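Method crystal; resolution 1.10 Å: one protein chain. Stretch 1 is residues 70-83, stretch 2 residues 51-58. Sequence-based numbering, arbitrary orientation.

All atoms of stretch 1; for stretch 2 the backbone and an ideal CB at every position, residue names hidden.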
ATOM      1  N   ASP A  70      16.243  -0.453  10.003  1.00  8.84           N
ATOM      2  CA  ASP A  70      15.981   0.261  11.253  1.00  9.64           C
ATOM      3  C   ASP A  70      14.603   0.912  11.234  1.00  8.81           C
ATOM      4  O   ASP A  70      13.865   0.845  12.222  1.00  8.84           O
ATOM      5  CB  ASP A  70      17.065   1.311  11.506  1.00 12.94           C
ATOM      6  CG  ASP A  70      18.426   0.698  11.768  1.00 19.11           C
ATOM      7  OD1 ASP A  70      18.508  -0.355  12.437  1.00 21.61           O
ATOM      8  OD2 ASP A  70      19.434   1.279  11.314  1.00 22.40           O
ATOM      9  N   VAL A  71      14.240   1.538  10.114  1.00  8.47           N
ATOM     10  CA  VAL A  71      12.904   2.112   9.966  1.00  8.05           C
ATOM     11  C   VAL A  71      11.836   1.028  10.064  1.00  7.56           C
ATOM     12  O   VAL A  71      10.828   1.202  10.750  1.00  7.69           O
ATOM     13  CB  VAL A  71      12.811   2.922   8.659  1.00  8.46           C
ATOM     14  CG1 VAL A  71      11.365   3.247   8.287  1.00  8.67           C
ATOM     15  CG2 VAL A  71      13.629   4.199   8.794  1.00  9.41           C
ATOM     16  N   VAL A  72      12.013  -0.088   9.355  1.00  7.62           N
ATOM     17  CA  VAL A  72      10.982  -1.126   9.396  1.00  7.54           C
ATOM     18  C   VAL A  72      10.795  -1.646  10.821  1.00  7.39           C
ATOM     19  O   VAL A  72       9.662  -1.828  11.285  1.00  7.59           O
ATOM     20  CB  VAL A  72      11.295  -2.250   8.393  1.00  7.86           C
ATOM     21  CG1 VAL A  72      10.329  -3.411   8.566  1.00  9.00           C
ATOM     22  CG2 VAL A  72      11.226  -1.715   6.957  1.00  8.79           C
ATOM     23  N   LYS A  73      11.895  -1.890  11.538  1.00  7.49           N
ATOM     24  CA  LYS A  73      11.784  -2.369  12.916  1.00  7.86           C
ATOM     25  C   LYS A  73      11.060  -1.359  13.795  1.00  7.70           C
ATOM     26  O   LYS A  73      10.214  -1.734  14.616  1.00  7.99           O
ATOM     27  CB  LYS A  73      13.165  -2.676  13.487  1.00  9.50           C
ATOM     28  CG  LYS A  73      13.096  -3.313  14.862  1.00 12.06           C
ATOM     29  CD  LYS A  73      14.460  -3.697  15.384  1.00 14.80           C
ATOM     30  CE  LYS A  73      14.352  -4.317  16.763  1.00 18.42           C
ATOM     31  NZ  LYS A  73      15.699  -4.585  17.305  1.00 21.00           N
ATOM     32  N   TRP A  74      11.388  -0.073  13.644  1.00  7.27           N
ATOM     33  CA  TRP A  74      10.752   0.970  14.436  1.00  7.10           C
ATOM     34  C   TRP A  74       9.273   1.088  14.095  1.00  6.87           C
ATOM     35  O   TRP A  74       8.434   1.291  14.984  1.00  7.53           O
ATOM     36  CB  TRP A  74      11.488   2.303  14.216  1.00  8.03           C
ATOM     37  CG  TRP A  74      10.985   3.407  15.085  1.00  7.73           C
ATOM     38  CD1 TRP A  74      10.220   4.462  14.705  1.00  8.25           C
ATOM     39  CD2 TRP A  74      11.180   3.546  16.501  1.00  7.60           C
ATOM     40  NE1 TRP A  74       9.935   5.259  15.787  1.00  8.74           N
ATOM     41  CE2 TRP A  74      10.508   4.717  16.903  1.00  8.01           C
ATOM     42  CE3 TRP A  74      11.864   2.796  17.466  1.00  8.68           C
ATOM     43  CZ2 TRP A  74      10.500   5.161  18.222  1.00  8.75           C
ATOM     44  CZ3 TRP A  74      11.856   3.245  18.780  1.00  9.40           C
ATOM     45  CH2 TRP A  74      11.179   4.408  19.143  1.00  9.47           C
ATOM     46  N   LEU A  75       8.929   0.975  12.812  1.00  6.77           N
ATOM     47  CA  LEU A  75       7.518   1.000  12.433  1.00  7.20           C
ATOM     48  C   LEU A  75       6.748  -0.150  13.074  1.00  7.05           C
ATOM     49  O   LEU A  75       5.603   0.027  13.494  1.00  7.96           O
ATOM     50  CB  LEU A  75       7.368   0.981  10.912  1.00  7.12           C
ATOM     51  CG  LEU A  75       7.797   2.267  10.204  1.00  8.26           C
ATOM     52  CD1 LEU A  75       7.743   2.065   8.702  1.00  9.46           C
ATOM     53  CD2 LEU A  75       6.921   3.442  10.616  1.00  8.71           C
ATOM     54  N   ARG A  76       7.343  -1.341  13.158  1.00  7.19           N
ATOM     55  CA  ARG A  76       6.678  -2.442  13.849  1.00  7.39           C
ATOM     56  C   ARG A  76       6.599  -2.183  15.351  1.00  7.74           C
ATOM     57  O   ARG A  76       5.531  -2.314  15.959  1.00  8.86           O
ATOM     58  CB  ARG A  76       7.432  -3.747  13.604  1.00  7.83           C
ATOM     59  CG  ARG A  76       6.785  -4.949  14.305  1.00  8.51           C
ATOM     60  CD  ARG A  76       7.677  -6.170  14.274  1.00  9.12           C
ATOM     61  NE  ARG A  76       8.807  -5.959  15.162  1.00  9.85           N
ATOM     62  CZ  ARG A  76       9.741  -6.857  15.435  1.00 11.16           C
ATOM     63  NH1 ARG A  76       9.721  -8.049  14.848  1.00 12.02           N
ATOM     64  NH2 ARG A  76      10.698  -6.548  16.302  1.00 13.05           N
ATOM     65  N   ASP A  77       7.733  -1.849  15.975  1.00  7.85           N
ATOM     66  CA  ASP A  77       7.804  -1.846  17.432  1.00  9.03           C
ATOM     67  C   ASP A  77       7.131  -0.627  18.047  1.00  8.74           C
ATOM     68  O   ASP A  77       6.496  -0.737  19.099  1.00  9.74           O
ATOM     69  CB  ASP A  77       9.252  -1.852  17.910  1.00 10.57           C
ATOM     70  CG  ASP A  77       9.980  -3.151  17.628  1.00 13.32           C
ATOM     71  OD1 ASP A  77       9.336  -4.173  17.298  1.00 14.40           O
ATOM     72  OD2 ASP A  77      11.223  -3.141  17.764  1.00 15.37           O
ATOM     73  N   ASP A  78       7.291   0.545  17.438  1.00  7.88           N
ATOM     74  CA  ASP A  78       6.758   1.782  17.999  1.00  7.71           C
ATOM     75  C   ASP A  78       5.454   2.218  17.345  1.00  7.74           C
ATOM     76  O   ASP A  78       4.551   2.693  18.036  1.00  9.67           O
ATOM     77  CB  ASP A  78       7.791   2.911  17.891  1.00  8.47           C
ATOM     78  CG  ASP A  78       7.309   4.188  18.544  1.00  8.83           C
ATOM     79  OD1 ASP A  78       7.247   4.223  19.789  1.00 10.44           O
ATOM     80  OD2 ASP A  78       6.955   5.135  17.809  1.00  9.93           O
ATOM     81  N   TRP A  79       5.342   2.101  16.027  1.00  7.16           N
ATOM     82  CA  TRP A  79       4.113   2.484  15.351  1.00  7.77           C
ATOM     83  C   TRP A  79       3.095   1.346  15.280  1.00  7.94           C
ATOM     84  O   TRP A  79       1.946   1.592  14.911  1.00  9.84           O
ATOM     85  CB  TRP A  79       4.403   3.015  13.934  1.00  8.14           C
ATOM     86  CG  TRP A  79       5.072   4.366  13.910  1.00  7.63           C
ATOM     87  CD1 TRP A  79       6.189   4.747  14.599  1.00  8.44           C
ATOM     88  CD2 TRP A  79       4.661   5.509  13.157  1.00  7.72           C
ATOM     89  NE1 TRP A  79       6.496   6.055  14.327  1.00  8.52           N
ATOM     90  CE2 TRP A  79       5.564   6.550  13.451  1.00  8.07           C
ATOM     91  CE3 TRP A  79       3.601   5.758  12.284  1.00  8.42           C
ATOM     92  CZ2 TRP A  79       5.437   7.823  12.902  1.00  9.57           C
ATOM     93  CZ3 TRP A  79       3.484   7.027  11.745  1.00  9.85           C
ATOM     94  CH2 TRP A  79       4.391   8.035  12.064  1.00 10.11           C
ATOM     95  N   LYS A  80       3.489   0.112  15.584  1.00  7.07           N
ATOM     96  CA  LYS A  80       2.585  -1.041  15.537  1.00  7.39           C
ATOM     97  C   LYS A  80       2.041  -1.278  14.127  1.00  6.98           C
ATOM     98  O   LYS A  80       0.915  -1.743  13.955  1.00  8.01           O
ATOM     99  CB  LYS A  80       1.459  -0.940  16.571  1.00  8.01           C
ATOM    100  CG  LYS A  80       1.934  -0.571  17.976  1.00  8.75           C
ATOM    101  CD  LYS A  80       3.000  -1.501  18.542  1.00 10.07           C
ATOM    102  CE  LYS A  80       3.372  -1.081  19.961  1.00 11.29           C
ATOM    103  NZ  LYS A  80       4.473  -1.885  20.536  1.00 11.84           N
ATOM    104  N   CYS A  81       2.858  -1.016  13.111  1.00  6.68           N
ATOM    105  CA  CYS A  81       2.478  -1.385  11.752  1.00  6.58           C
ATOM    106  C   CYS A  81       2.434  -2.899  11.585  1.00  6.60           C
ATOM    107  O   CYS A  81       3.362  -3.611  11.991  1.00  7.60           O
ATOM    108  CB  CYS A  81       3.492  -0.840  10.747  1.00  6.98           C
ATOM    109  SG  CYS A  81       3.504   0.920  10.523  1.00  8.07           S
ATOM    110  N   THR A  82       1.386  -3.384  10.918  1.00  6.54           N
ATOM    111  CA  THR A  82       1.329  -4.771  10.474  1.00  6.70           C
ATOM    112  C   THR A  82       1.656  -4.924   8.993  1.00  6.62           C
ATOM    113  O   THR A  82       1.767  -6.062   8.511  1.00  6.99           O
ATOM    114  CB  THR A  82      -0.023  -5.394  10.809  1.00  6.84           C
ATOM    115  OG1 THR A  82      -1.052  -4.608  10.203  1.00  6.93           O
ATOM    116  CG2 THR A  82      -0.234  -5.477  12.318  1.00  7.61           C
ATOM    117  N   VAL A  83       1.855  -3.807   8.288  1.00  6.82           N
ATOM    118  CA  VAL A  83       2.257  -3.793   6.889  1.00  6.35           C
ATOM    119  C   VAL A  83       3.057  -2.512   6.666  1.00  6.18           C
ATOM    120  O   VAL A  83       2.803  -1.477   7.298  1.00  7.16           O
ATOM    121  CB  VAL A  83       1.018  -3.896   5.954  1.00  6.63           C
ATOM    122  CG1 VAL A  83       0.047  -2.716   6.157  1.00  7.90           C
ATOM    123  CG2 VAL A  83       1.423  -4.021   4.491  1.00  7.13           C
ATOM    124  N   UNK A  51      -7.391  -7.572   8.475  1.00  7.75           N
ATOM    125  CA  UNK A  51      -7.305  -6.154   8.144  1.00  7.41           C
ATOM    126  C   UNK A  51      -5.943  -5.654   8.607  1.00  6.79           C
ATOM    127  O   UNK A  51      -5.642  -5.691   9.804  1.00  8.64           O
ATOM    128  CB  UNK A  51      -8.440  -5.355   8.788  1.00  7.41           C
ATOM    129  N   UNK A  52      -5.119  -5.221   7.661  1.00  6.58           N
ATOM    130  CA  UNK A  52      -3.787  -4.703   7.926  1.00  6.46           C
ATOM    131  C   UNK A  52      -3.845  -3.180   8.000  1.00  6.19           C
ATOM    132  O   UNK A  52      -4.682  -2.542   7.358  1.00  6.73           O
ATOM    133  CB  UNK A  52      -2.799  -5.160   6.851  1.00  6.46           C
ATOM    134  N   UNK A  53      -2.943  -2.592   8.782  1.00  6.03           N
ATOM    135  CA  UNK A  53      -2.816  -1.140   8.829  1.00  6.01           C
ATOM    136  C   UNK A  53      -1.349  -0.804   9.002  1.00  5.64           C
ATOM    137  O   UNK A  53      -0.647  -1.454   9.789  1.00  6.77           O
ATOM    138  CB  UNK A  53      -3.657  -0.537   9.956  1.00  6.01           C
ATOM    139  N   UNK A  54      -0.885   0.195   8.267  1.00  5.90           N
ATOM    140  CA  UNK A  54       0.503   0.571   8.375  1.00  6.35           C
ATOM    141  C   UNK A  54       0.834   1.853   7.663  1.00  6.00           C
ATOM    142  O   UNK A  54      -0.003   2.762   7.537  1.00  6.36           O
ATOM    143  CB  UNK A  54       1.387  -0.554   7.833  1.00  6.35           C
ATOM    144  N   UNK A  55       2.086   1.927   7.218  1.00  6.35           N
ATOM    145  CA  UNK A  55       2.650   3.128   6.636  1.00  6.14           C
ATOM    146  C   UNK A  55       3.237   2.841   5.267  1.00  6.24           C
ATOM    147  O   UNK A  55       3.840   1.783   5.036  1.00  6.95           O
ATOM    148  CB  UNK A  55       3.718   3.720   7.559  1.00  6.14           C
ATOM    149  N   UNK A  56       3.094   3.818   4.383  1.00  6.31           N
ATOM    150  CA  UNK A  56       3.836   3.851   3.136  1.00  6.33           C
ATOM    151  C   UNK A  56       5.092   4.693   3.293  1.00  5.73           C
ATOM    152  O   UNK A  56       5.055   5.805   3.834  1.00  7.11           O
ATOM    153  CB  UNK A  56       2.964   4.395   2.003  1.00  6.33           C
ATOM    154  N   UNK A  57       6.184   4.185   2.748  1.00  6.01           N
ATOM    155  CA  UNK A  57       7.325   5.017   2.435  1.00  6.47           C
ATOM    156  C   UNK A  57       6.967   5.913   1.249  1.00  6.68           C
ATOM    157  O   UNK A  57       6.011   5.668   0.505  1.00  7.49           O
ATOM    158  CB  UNK A  57       8.559   4.164   2.134  1.00  6.47           C
ATOM    159  N   UNK A  58       7.744   6.967   1.081  1.00  7.78           N
ATOM    160  CA  UNK A  58       7.586   7.921  -0.010  1.00  7.44           C
ATOM    161  C   UNK A  58       8.410   7.437  -1.202  1.00  7.47           C
ATOM    162  O   UNK A  58       9.239   6.536  -1.074  1.00  8.71           O
ATOM    163  CB  UNK A  58       8.012   9.327   0.419  1.00  7.44           C
TER

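Position 51 lies before the strand, and its CA-to-CB bond points away from the helix and the turn that follows it. Stretch 1 sets little restriction here. The residue is Q51, whose extended side chain plays no part in the contact; its backbone O instead accepts a hydrogen bond (2.8 Å) from a water that in turn accepts one from T82 OG1 (2.7 Å).

At position 52 the bond points sideways, and the ideal CB lies 3.8 Å from both V83 CG1 and T82 OG1. A methyl group on one hand and a hydroxyl on the other would suit a medium-sized aliphatic residue. The residue is L52: its CB packs against V83 CG1 at 3.8 Å, and its CD2 lies 3.8 Å from T82 OG1.

Position 53 points away, so its contribution comes mainly from the backbone and many side chains would be compatible. Its N donates to T82 OG1 (3.1 Å), while its O accepts from T82 N (3.0 Å), so that one threonine engages both backbone polar groups. The residue is R53, with its guanidinium group hydrogen-bonded elsewhere in the structure.

Position 54 is the most restrictive. Its CA approaches V83 O to 3.3 Å in a CA-H...O contact, and an ideal CB would fall 1.8 Å from that same oxygen, a clash. The phi/psi pair of -170/-151 also favours a residue without a side chain. G54 meets the demand, and its CA can lie 3.7 Å from C81 SG.

Position 55 points toward stretch 1, its ideal CB 4.1 Å from C81 SG and 4.4 Å from L75 CD2, with the W79 ring slightly farther off. This apolar surround calls for a hydrophobic side chain; leucine, isoleucine or methionine are plausible, and a longer one could reach the indole. The residue is M55, folded through three m rotamers. Its CG packs 3.7 Å from C81 SG and 4.1 Å from L75 CD2, while its SD meets W79 CZ3 at 3.6 Å, approaching the ring obliquely. The backbone adds a weak hydrogen bond from M55 N to V83 O (3.5 Å).

Position 56 points away and finds no partner in stretch 1. The residue is S56, whose OG donates to the backbone O of position 57 (2.8 Å).

Position 57 points sideways, but a branched aliphatic chain could extend to the helix, where V71 offers methyl groups. L57 does so, with CD2 4.3 Å from V71 CG1.

Position 58 is out of reach of stretch 1; the residue is F58.

Stretch 2 51-58: QLRGMSLF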
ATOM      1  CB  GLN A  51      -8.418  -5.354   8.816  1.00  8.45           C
ATOM      2  CG  GLN A  51      -8.441  -3.903   8.366  1.00  8.64           C
ATOM      3  CD  GLN A  51      -9.450  -3.079   9.114  1.00  9.31           C
ATOM      4  OE1 GLN A  51     -10.126  -3.568  10.021  1.00 11.56           O
ATOM      5  NE2 GLN A  51      -9.541  -1.814   8.758  1.00  9.38           N
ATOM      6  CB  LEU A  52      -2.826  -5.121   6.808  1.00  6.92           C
ATOM      7  CG  LEU A  52      -2.712  -6.634   6.598  1.00  7.67           C
ATOM      8  CD1 LEU A  52      -1.791  -6.942   5.427  1.00  8.54           C
ATOM      9  CD2 LEU A  52      -2.243  -7.371   7.856  1.00  8.41           C
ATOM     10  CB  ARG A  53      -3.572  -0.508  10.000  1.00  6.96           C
ATOM     11  CG  ARG A  53      -5.027  -0.880  10.159  1.00  7.97           C
ATOM     12  CD  ARG A  53      -5.529  -0.294  11.485  1.00  8.90           C
ATOM     13  NE  ARG A  53      -6.938  -0.571  11.692  1.00  9.41           N
ATOM     14  CZ  ARG A  53      -7.410  -1.699  12.191  1.00  9.62           C
ATOM     15  NH1 ARG A  53      -6.586  -2.655  12.611  1.00 10.17           N
ATOM     16  NH2 ARG A  53      -8.721  -1.854  12.308  1.00 11.04           N
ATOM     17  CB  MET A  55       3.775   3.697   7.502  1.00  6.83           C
ATOM     18  CG  MET A  55       3.311   4.247   8.839  1.00  7.51           C
ATOM     19  SD  MET A  55       2.085   5.557   8.712  1.00  7.74           S
ATOM     20  CE  MET A  55       3.038   6.900   7.976  1.00  8.70           C
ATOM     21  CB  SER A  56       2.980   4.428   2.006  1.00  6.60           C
ATOM     22  OG  SER A  56       3.602   4.272   0.734  1.00  6.76           O
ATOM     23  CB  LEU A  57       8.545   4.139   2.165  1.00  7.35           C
ATOM     24  CG  LEU A  57       8.913   3.201   3.329  1.00  9.09           C
ATOM     25  CD1 LEU A  57       9.988   2.214   2.941  1.00  9.38           C
ATOM     26  CD2 LEU A  57       9.314   3.954   4.578  1.00 13.33           C
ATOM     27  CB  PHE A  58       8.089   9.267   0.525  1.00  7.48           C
ATOM     28  CG  PHE A  58       7.879  10.496  -0.357  1.00  8.25           C
ATOM     29  CD1 PHE A  58       6.754  11.298  -0.205  1.00  9.44           C
ATOM     30  CD2 PHE A  58       8.888  10.951  -1.201  1.00  8.98           C
ATOM     31  CE1 PHE A  58       6.609  12.468  -0.939  1.00 10.73           C
ATOM     32  CE2 PHE A  58       8.745  12.129  -1.924  1.00 10.05           C
ATOM     33  CZ  PHE A  58       7.613  12.883  -1.790  1.00 10.59           C
TER
HETATM   34  O   HOH W   1      -3.477  -4.954  11.368  1.00  7.97           O
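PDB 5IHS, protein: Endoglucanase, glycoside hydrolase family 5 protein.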